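Local coordinates for ParM protein (Staphylococcus aureus, PDB 3JS6), which probably polymerises into actin-like filaments that drive the segregation of a staphylococcal plasmid, at residues T127-Q130 with A131-E134; K205-E208 with E209-F212; K268-D271 with S272-E276; A319-S322 with Q323-N326. All coordinates share one frame; numbering follows the deposited sequence.

Contact 1 of 4, residues T127-Q130 with A131-E134; sequences TDKQ and AKFE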
loop_
_atom_site.group_PDB
_atom_site.type_symbol
_atom_site.label_atom_id
_atom_site.label_comp_id
_atom_site.label_asym_id
_atom_site.label_seq_id
_atom_site.Cartn_x
_atom_site.Cartn_y
_atom_site.Cartn_z
ATOM N N THR A 127 -15.854 -9.974 6.050
ATOM C CA THR A 127 -16.872 -9.387 6.896
ATOM C C THR A 127 -17.749 -8.424 6.114
ATOM O O THR A 127 -17.723 -8.396 4.880
ATOM C CB THR A 127 -16.236 -8.601 8.049
ATOM O OG1 THR A 127 -15.748 -7.350 7.554
ATOM C CG2 THR A 127 -15.076 -9.385 8.654
ATOM N N ASP A 128 -18.523 -7.633 6.854
ATOM C CA ASP A 128 -19.411 -6.640 6.270
ATOM C C ASP A 128 -18.585 -5.469 5.739
ATOM O O ASP A 128 -19.080 -4.642 4.976
ATOM C CB ASP A 128 -20.400 -6.131 7.319
ATOM C CG ASP A 128 -19.710 -5.452 8.486
ATOM O OD1 ASP A 128 -18.869 -6.107 9.147
ATOM O OD2 ASP A 128 -20.008 -4.264 8.741
ATOM N N LYS A 129 -17.332 -5.392 6.176
ATOM C CA LYS A 129 -16.428 -4.337 5.729
ATOM C C LYS A 129 -16.145 -4.538 4.244
ATOM O O LYS A 129 -16.159 -3.590 3.472
ATOM C CB LYS A 129 -15.124 -4.382 6.526
ATOM C CG LYS A 129 -15.091 -3.482 7.766
ATOM C CD LYS A 129 -16.434 -3.383 8.451
ATOM C CE LYS A 129 -16.369 -2.452 9.662
ATOM N NZ LYS A 129 -15.460 -2.979 10.714
ATOM N N GLN A 130 -15.899 -5.779 3.851
ATOM C CA GLN A 130 -15.636 -6.075 2.455
ATOM C C GLN A 130 -16.825 -5.657 1.594
ATOM O O GLN A 130 -16.643 -5.131 0.493
ATOM C CB GLN A 130 -15.329 -7.564 2.246
ATOM C CG GLN A 130 -15.012 -7.894 0.787
ATOM C CD GLN A 130 -14.499 -9.310 0.568
ATOM O OE1 GLN A 130 -14.120 -9.678 -0.549
ATOM N NE2 GLN A 130 -14.483 -10.108 1.622
ATOM N N ALA A 131 -18.043 -5.867 2.089
ATOM C CA ALA A 131 -19.233 -5.472 1.332
ATOM C C ALA A 131 -19.292 -3.959 1.137
ATOM O O ALA A 131 -19.587 -3.480 0.048
ATOM C CB ALA A 131 -20.493 -5.943 2.041
ATOM N N LYS A 132 -19.029 -3.198 2.192
ATOM C CA LYS A 132 -19.058 -1.748 2.075
ATOM C C LYS A 132 -17.898 -1.194 1.242
ATOM O O LYS A 132 -18.055 -0.185 0.578
ATOM C CB LYS A 132 -19.047 -1.107 3.466
ATOM C CG LYS A 132 -20.371 -1.303 4.210
ATOM C CD LYS A 132 -20.390 -0.626 5.586
ATOM C CE LYS A 132 -19.334 -1.201 6.511
ATOM N NZ LYS A 132 -19.432 -0.602 7.876
ATOM N N PHE A 133 -16.737 -1.844 1.280
ATOM C CA PHE A 133 -15.589 -1.347 0.503
ATOM C C PHE A 133 -15.887 -1.605 -0.972
ATOM O O PHE A 133 -15.699 -0.731 -1.816
ATOM C CB PHE A 133 -14.325 -2.086 0.922
ATOM C CG PHE A 133 -13.048 -1.524 0.344
ATOM C CD1 PHE A 133 -11.884 -2.292 0.372
ATOM C CD2 PHE A 133 -12.983 -0.227 -0.142
ATOM C CE1 PHE A 133 -10.667 -1.779 -0.071
ATOM C CE2 PHE A 133 -11.777 0.303 -0.584
ATOM C CZ PHE A 133 -10.617 -0.474 -0.549
ATOM N N GLU A 134 -16.357 -2.810 -1.285
ATOM C CA GLU A 134 -16.671 -3.132 -2.664
ATOM C C GLU A 134 -17.775 -2.204 -3.162
ATOM O O GLU A 134 -17.823 -1.872 -4.347
ATOM C CB GLU A 134 -17.056 -4.620 -2.805
ATOM C CG GLU A 134 -18.523 -4.913 -3.083
ATOM C CD GLU A 134 -18.983 -4.507 -4.484
ATOM O OE1 GLU A 134 -18.373 -4.961 -5.485
ATOM O OE2 GLU A 134 -19.970 -3.741 -4.572
#
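Lys132 NZ is shared by two carboxylates: Asp128, one helical turn earlier, and Asp88 from outside the segment, which is its stronger partner. The bridge to Asp128 is long, with OD2 of Asp128 3.8 Å from Lys132 NZ. These two side chains run side by side in the same direction, and the bend in the lysine at its third torsion (chi3 -62°) brings CE as well as NZ up to the carboxylate. Lys129 also runs alongside Lys132, its CE 4.0 Å from NZ of Lys132. The two ammonium groups stay apart, NZ of Lys129 being 5.4 Å from NZ of Lys132, and the nearby aspartates probably ease their mutual repulsion. Beneath the side chains, Lys132 N donates to Asp128 O (3.1 Å), Phe133 N to Lys129 O (2.9 Å) and Glu134 N to Gln130 O (2.9 Å). Phe133 has CG anti to its backbone N (chi1 -171°), which carries the ring away from this turn, onto Thr118 and Met120 of strand 111-120 and against Tyr87. Thr127, at the N-cap of helix 128-137, accepts the capping bond from Lys129 N on its OG1 (2.9 Å); the helix lies on the sheet of the actin-like N-terminal domain.

Contact 2 of 4, residues K205-E208 with E209-F212; sequences KRVE and EESF
From Val207 to Glu210 the backbone makes a type I turn, with Glu208 and Glu209 at helical angles, and Glu210 N comes back to Val207 O at 3.0 Å. A second bond follows one residue on, from Ser211 N to Glu208 O at 3.2 Å. Val207 O has a further donor in Ser211 OG, 2.7 Å away. Glu210 N and Ser211 OG reach this oxygen from opposite faces of its carbonyl plane, both well out of it, so the oxygen is held from two sides. The serine hydroxyl gets there because OG stands anti to its own carbonyl carbon (chi1 -56°), and it also takes a hydrogen bond from Thr200 N. The turn interrupts strand 205-214, the edge strand that forms a hairpin with 196-202 in the actin-like C-terminal domain, and the bond to Thr200 ties the break back to that partner strand. Ser211 lies over one face of the Arg206 guanidinium, with CB 3.7 Å from NH2 of Arg206. Glu208 OE2 lies at the edge of that group, in its plane, while OE1 of Glu208 makes the salt bridge to Arg206 NH2 at 3.5 Å from out of the plane, on the side of Ser211. Arg206 NE pairs with Asp199. Val207 and Glu210 cross at a slant, CG1 of the valine 3.6 Å from CG of the glutamate, whose OE2 goes on to a salt bridge with Lys185.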
loop_
_atom_site.group_PDB
_atom_site.type_symbol
_atom_site.label_atom_id
_atom_site.label_comp_id
_atom_site.label_asym_id
_atom_site.label_seq_id
_atom_site.Cartn_x
_atom_site.Cartn_y
_atom_site.Cartn_z
ATOM N N LYS A 205 -3.321 -20.693 1.353
ATOM C CA LYS A 205 -4.292 -20.210 2.316
ATOM C C LYS A 205 -3.584 -19.706 3.561
ATOM O O LYS A 205 -2.686 -20.367 4.077
ATOM C CB LYS A 205 -5.276 -21.330 2.683
ATOM C CG LYS A 205 -6.485 -20.825 3.436
ATOM C CD LYS A 205 -7.397 -21.943 3.890
ATOM C CE LYS A 205 -7.677 -22.858 3.080
ATOM N N ARG A 206 -4.000 -18.544 4.052
ATOM C CA ARG A 206 -3.361 -17.977 5.230
ATOM C C ARG A 206 -3.576 -18.848 6.453
ATOM O O ARG A 206 -4.679 -19.345 6.687
ATOM C CB ARG A 206 -3.902 -16.574 5.487
ATOM C CG ARG A 206 -3.351 -15.882 6.726
ATOM C CD ARG A 206 -3.765 -14.417 6.658
ATOM N NE ARG A 206 -3.225 -13.628 7.752
ATOM C CZ ARG A 206 -3.725 -13.620 8.979
ATOM N NH1 ARG A 206 -4.786 -14.362 9.263
ATOM N NH2 ARG A 206 -3.159 -12.874 9.918
ATOM N N VAL A 207 -2.509 -19.035 7.223
ATOM C CA VAL A 207 -2.548 -19.827 8.455
ATOM C C VAL A 207 -2.511 -18.875 9.656
ATOM O O VAL A 207 -1.435 -18.408 10.069
ATOM C CB VAL A 207 -1.334 -20.769 8.562
ATOM C CG1 VAL A 207 -1.507 -21.673 9.756
ATOM C CG2 VAL A 207 -1.188 -21.607 7.285
ATOM N N GLU A 208 -3.676 -18.582 10.227
ATOM C CA GLU A 208 -3.703 -17.670 11.358
ATOM C C GLU A 208 -2.897 -18.165 12.540
ATOM O O GLU A 208 -2.281 -17.363 13.241
ATOM C CB GLU A 208 -5.127 -17.367 11.817
ATOM C CG GLU A 208 -5.134 -16.492 13.077
ATOM C CD GLU A 208 -4.477 -15.121 12.906
ATOM O OE1 GLU A 208 -3.265 -15.065 12.618
ATOM O OE2 GLU A 208 -5.165 -14.086 13.081
ATOM N N GLU A 209 -2.884 -19.472 12.762
ATOM C CA GLU A 209 -2.125 -20.024 13.885
ATOM C C GLU A 209 -0.617 -19.782 13.747
ATOM O O GLU A 209 0.121 -19.890 14.725
ATOM C CB GLU A 209 -2.365 -21.530 14.009
ATOM C CG GLU A 209 -3.822 -21.942 13.929
ATOM C CD GLU A 209 -3.992 -23.453 13.890
ATOM O OE1 GLU A 209 -3.582 -24.136 14.863
ATOM O OE2 GLU A 209 -4.538 -23.957 12.884
ATOM N N GLU A 210 -0.155 -19.474 12.538
ATOM C CA GLU A 210 1.276 -19.236 12.335
ATOM C C GLU A 210 1.592 -17.816 11.877
ATOM O O GLU A 210 2.634 -17.560 11.282
ATOM C CB GLU A 210 1.840 -20.236 11.330
ATOM C CG GLU A 210 1.576 -21.702 11.690
ATOM C CD GLU A 210 2.130 -22.664 10.651
ATOM O OE1 GLU A 210 1.876 -22.459 9.444
ATOM O OE2 GLU A 210 2.813 -23.627 11.041
ATOM N N SER A 211 0.676 -16.896 12.155
ATOM C CA SER A 211 0.850 -15.490 11.796
ATOM C C SER A 211 0.879 -14.713 13.105
ATOM O O SER A 211 0.292 -15.149 14.099
ATOM C CB SER A 211 -0.324 -15.033 10.929
ATOM O OG SER A 211 -0.415 -15.879 9.790
ATOM N N PHE A 212 1.582 -13.590 13.130
ATOM C CA PHE A 212 1.641 -12.798 14.351
ATOM C C PHE A 212 2.114 -11.385 14.089
ATOM O O PHE A 212 2.532 -11.049 12.971
ATOM C CB PHE A 212 2.557 -13.461 15.397
ATOM C CG PHE A 212 3.966 -13.687 14.928
ATOM C CD1 PHE A 212 4.277 -14.790 14.129
ATOM C CD2 PHE A 212 4.983 -12.804 15.282
ATOM C CE1 PHE A 212 5.589 -15.015 13.691
ATOM C CE2 PHE A 212 6.294 -13.013 14.852
ATOM C CZ PHE A 212 6.602 -14.126 14.051
#

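Contact 3 of 4, residues K268-D271 with S272-E276; sequences KEQD and SLIEE
Glu269 O and Ser272 make the tightest meeting here, with Ser272 OG donating to that carbonyl over only 2.5 Å, a length short enough to treat with some caution. The hydroxyl can fold back on the preceding turn because OG lies between its own backbone N and carbonyl carbon (chi1 47°). The same oxygen receives the regular helical bond from Leu273 N at 3.0 Å, in the carbonyl plane, so a side chain and a backbone amide share one acceptor. Ser272 N itself bonds to Lys268 O at 3.3 Å and makes a weak second bond to Glu269 O.

Gln270 and Ile274, one turn apart, run side by side. Ile274 CD1 lies almost equally far from CD, OE1 and NE2 of the Gln270 amide, the nearest being OE1 at 4.0 Å, and its CG1 rests 3.4 Å from the Gln270 backbone O. Below them the bond from Ile274 N to Gln270 O is nearly straight, 171° at the hydrogen. A hydrogen bond between Gln270 OE1 and Ser307 OG, outside the segments, helps to fix the amide.

Helix 263-284 meets different neighbours on different sides. Glu269 packs on Phe221, Arg224, Ile225 and His228 of helix 218-228, while Leu273, Ile274 and Glu275 rest on His304, Ser307, Leu308 and Tyr311 of helix 301-311.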
loop_
_atom_site.group_PDB
_atom_site.type_symbol
_atom_site.label_atom_id
_atom_site.label_comp_id
_atom_site.label_asym_id
_atom_site.label_seq_id
_atom_site.Cartn_x
_atom_site.Cartn_y
_atom_site.Cartn_z
ATOM N N LYS A 268 23.907 -3.137 16.705
ATOM C CA LYS A 268 23.486 -3.678 17.996
ATOM C C LYS A 268 21.970 -3.735 18.110
ATOM O O LYS A 268 21.403 -4.756 18.503
ATOM C CB LYS A 268 24.080 -2.844 19.135
ATOM C CG LYS A 268 25.278 -3.495 19.852
ATOM C CD LYS A 268 26.172 -4.337 18.930
ATOM C CE LYS A 268 25.660 -5.783 18.805
ATOM N NZ LYS A 268 26.536 -6.655 17.960
ATOM N N GLU A 269 21.314 -2.636 17.766
ATOM C CA GLU A 269 19.865 -2.594 17.815
ATOM C C GLU A 269 19.307 -3.623 16.827
ATOM O O GLU A 269 18.453 -4.435 17.177
ATOM C CB GLU A 269 19.376 -1.197 17.442
ATOM C CG GLU A 269 18.490 -0.530 18.490
ATOM C CD GLU A 269 19.233 -0.197 19.783
ATOM O OE1 GLU A 269 19.609 -1.131 20.525
ATOM O OE2 GLU A 269 19.444 1.005 20.055
ATOM N N GLN A 270 19.803 -3.596 15.592
ATOM C CA GLN A 270 19.329 -4.520 14.568
ATOM C C GLN A 270 19.639 -5.976 14.928
ATOM O O GLN A 270 18.900 -6.888 14.572
ATOM C CB GLN A 270 19.949 -4.179 13.207
ATOM C CG GLN A 270 21.300 -4.841 12.958
ATOM C CD GLN A 270 21.354 -5.598 11.636
ATOM O OE1 GLN A 270 22.094 -6.580 11.503
ATOM N NE2 GLN A 270 20.580 -5.142 10.654
ATOM N N ASP A 271 20.739 -6.200 15.633
ATOM C CA ASP A 271 21.100 -7.556 16.023
ATOM C C ASP A 271 20.018 -8.165 16.898
ATOM O O ASP A 271 19.672 -9.344 16.758
ATOM C CB ASP A 271 22.416 -7.550 16.789
ATOM C CG ASP A 271 23.540 -8.170 16.002
ATOM O OD1 ASP A 271 23.841 -7.665 14.896
ATOM O OD2 ASP A 271 24.118 -9.165 16.493
ATOM N N SER A 272 19.497 -7.349 17.811
ATOM C CA SER A 272 18.454 -7.788 18.731
ATOM C C SER A 272 17.093 -7.895 18.043
ATOM O O SER A 272 16.302 -8.781 18.350
ATOM C CB SER A 272 18.365 -6.825 19.915
ATOM O OG SER A 272 18.363 -5.473 19.479
ATOM N N LEU A 273 16.822 -6.977 17.125
ATOM C CA LEU A 273 15.563 -6.996 16.401
ATOM C C LEU A 273 15.482 -8.309 15.618
ATOM O O LEU A 273 14.491 -9.037 15.706
ATOM C CB LEU A 273 15.497 -5.794 15.460
ATOM C CG LEU A 273 14.189 -5.465 14.739
ATOM C CD1 LEU A 273 14.172 -3.986 14.401
ATOM C CD2 LEU A 273 14.041 -6.299 13.480
ATOM N N ILE A 274 16.542 -8.631 14.884
ATOM C CA ILE A 274 16.542 -9.847 14.090
ATOM C C ILE A 274 16.500 -11.117 14.925
ATOM O O ILE A 274 15.852 -12.098 14.548
ATOM C CB ILE A 274 17.756 -9.889 13.129
ATOM C CG1 ILE A 274 17.625 -8.766 12.091
ATOM C CG2 ILE A 274 17.825 -11.234 12.445
ATOM C CD1 ILE A 274 18.730 -8.751 11.049
ATOM N N GLU A 275 17.180 -11.118 16.064
ATOM C CA GLU A 275 17.155 -12.313 16.897
ATOM C C GLU A 275 15.737 -12.510 17.422
ATOM O O GLU A 275 15.238 -13.619 17.506
ATOM C CB GLU A 275 18.145 -12.171 18.060
ATOM C CG GLU A 275 17.941 -13.178 19.187
ATOM C CD GLU A 275 18.389 -14.586 18.829
ATOM O OE1 GLU A 275 17.781 -15.211 17.935
ATOM O OE2 GLU A 275 19.356 -15.070 19.454
ATOM N N GLU A 276 15.082 -11.419 17.774
ATOM C CA GLU A 276 13.730 -11.534 18.282
ATOM C C GLU A 276 12.779 -12.053 17.205
ATOM O O GLU A 276 11.969 -12.950 17.455
ATOM C CB GLU A 276 13.227 -10.179 18.786
ATOM C CG GLU A 276 11.800 -10.248 19.297
ATOM C CD GLU A 276 11.357 -8.960 19.946
ATOM O OE1 GLU A 276 12.119 -8.440 20.784
ATOM O OE2 GLU A 276 10.251 -8.474 19.633
#

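Contact 4 of 4, residues A319-S322 with Q323-N326; sequences ADDS and QFSN
Phe324 and Asp321 close the first of two overlapping type I turns that lead the chain from the loop after strand 316-317 into helix 325-342. The carbonyl O of Asp321 takes Phe324 N at 2.8 Å, the donor standing above the carbonyl plane. From there the phenylalanine side chain can be followed outward. Its CB sits 3.8 Å from that same Asp321 O. CG is anti to its own carbonyl carbon (chi1 -68°), and the ring therefore runs alongside the Asp321 side chain in the same direction. CD1 then meets Asp321 OD2 at 3.5 Å, and CE1 is only slightly farther from the same oxygen. The carboxylate comes in at the ring edge, in the ring plane, with the two flat groups only 24° apart, so the negative oxygen faces the electron-poor C-H rim. Lys24 makes a cation-pi contact with the ring and a weak, long ion pair with Asp321 OD2. Asp321 O also takes a hydrogen bond from Arg328 NH1, further into the helix.

The second turn joins Ser325 N to Ser322 O at 3.2 Å. A water 2.8 Å from Ser322 O also accepts from Asn326 N, linking the turn to the opening of the helix. Ser325 OG is hydrogen-bonded to Asp169 OD2, and Ala319 CB touches that hydroxyl at 3.7 Å.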
loop_
_atom_site.group_PDB
_atom_site.type_symbol
_atom_site.label_atom_id
_atom_site.label_comp_id
_atom_site.label_asym_id
_atom_site.label_seq_id
_atom_site.Cartn_x
_atom_site.Cartn_y
_atom_site.Cartn_z
ATOM N N ALA A 319 11.712 -7.873 -3.018
ATOM C CA ALA A 319 11.384 -7.346 -4.341
ATOM C C ALA A 319 11.885 -5.901 -4.406
ATOM O O ALA A 319 12.052 -5.266 -3.366
ATOM C CB ALA A 319 9.862 -7.374 -4.556
ATOM N N ASP A 320 12.130 -5.373 -5.607
ATOM C CA ASP A 320 12.553 -3.967 -5.735
ATOM C C ASP A 320 11.311 -3.105 -5.501
ATOM O O ASP A 320 10.200 -3.557 -5.739
ATOM C CB ASP A 320 13.097 -3.661 -7.134
ATOM C CG ASP A 320 14.562 -4.037 -7.296
ATOM O OD1 ASP A 320 15.394 -3.592 -6.473
ATOM O OD2 ASP A 320 14.878 -4.771 -8.258
ATOM N N ASP A 321 11.502 -1.864 -5.059
ATOM C CA ASP A 321 10.395 -0.955 -4.773
ATOM C C ASP A 321 9.314 -1.653 -3.970
ATOM O O ASP A 321 8.173 -1.762 -4.427
ATOM C CB ASP A 321 9.784 -0.405 -6.058
ATOM C CG ASP A 321 10.394 0.920 -6.473
ATOM O OD1 ASP A 321 11.588 0.934 -6.845
ATOM O OD2 ASP A 321 9.678 1.952 -6.423
ATOM N N SER A 322 9.683 -2.126 -2.782
ATOM C CA SER A 322 8.759 -2.818 -1.889
ATOM C C SER A 322 7.458 -2.033 -1.667
ATOM O O SER A 322 6.418 -2.624 -1.388
ATOM C CB SER A 322 9.424 -3.084 -0.530
ATOM O OG SER A 322 10.516 -3.977 -0.639
ATOM N N GLN A 323 7.504 -0.714 -1.788
ATOM C CA GLN A 323 6.296 0.080 -1.583
ATOM C C GLN A 323 5.213 -0.290 -2.602
ATOM O O GLN A 323 4.024 -0.235 -2.294
ATOM C CB GLN A 323 6.615 1.581 -1.676
ATOM C CG GLN A 323 7.305 1.972 -2.978
ATOM C CD GLN A 323 7.938 3.360 -2.950
ATOM O OE1 GLN A 323 8.693 3.724 -3.863
ATOM N NE2 GLN A 323 7.631 4.139 -1.911
ATOM N N PHE A 324 5.620 -0.673 -3.806
ATOM C CA PHE A 324 4.649 -1.048 -4.835
ATOM C C PHE A 324 4.332 -2.559 -4.977
ATOM O O PHE A 324 3.559 -2.968 -5.864
ATOM C CB PHE A 324 5.106 -0.461 -6.168
ATOM C CG PHE A 324 5.040 1.054 -6.210
ATOM C CD1 PHE A 324 6.198 1.827 -6.097
ATOM C CD2 PHE A 324 3.814 1.695 -6.321
ATOM C CE1 PHE A 324 6.130 3.237 -6.092
ATOM C CE2 PHE A 324 3.728 3.105 -6.317
ATOM C CZ PHE A 324 4.892 3.874 -6.201
ATOM N N SER A 325 4.915 -3.381 -4.110
ATOM C CA SER A 325 4.689 -4.831 -4.159
ATOM C C SER A 325 3.223 -5.231 -4.133
ATOM O O SER A 325 2.798 -6.055 -4.944
ATOM C CB SER A 325 5.403 -5.549 -3.002
ATOM O OG SER A 325 6.727 -5.900 -3.355
ATOM N N ASN A 326 2.458 -4.681 -3.189
ATOM C CA ASN A 326 1.031 -5.010 -3.099
ATOM C C ASN A 326 0.321 -4.665 -4.410
ATOM O O ASN A 326 -0.384 -5.497 -4.983
ATOM C CB ASN A 326 0.357 -4.235 -1.954
ATOM C CG ASN A 326 0.570 -4.889 -0.575
ATOM O OD1 ASN A 326 0.419 -4.242 0.464
ATOM N ND2 ASN A 326 0.902 -6.161 -0.570
HETATM O O HOH W 1 3.684 -3.187 -0.859
#

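How the contacts relate
All four contacts are local, and none touches another. Contacts 1 and 2 lie at the surface, whereas 3 and 4 are partly buried; measured between centres, contact 4 is closest to the centre of the chain (about 9 Å) and contact 3 farthest (about 26 Å). Contact 1 belongs to the N-terminal actin-like domain, while 2 and 3 share the C-terminal one, with nearest atoms about 6 Å apart; Phe212 of contact 2 reaches the helix that carries contact 3. Contacts 1 and 3 keep the regular i to i+4 backbone bonds of helices. Contacts 2 and 4 use i to i+3 turns instead, one breaking an edge strand and one starting a helix.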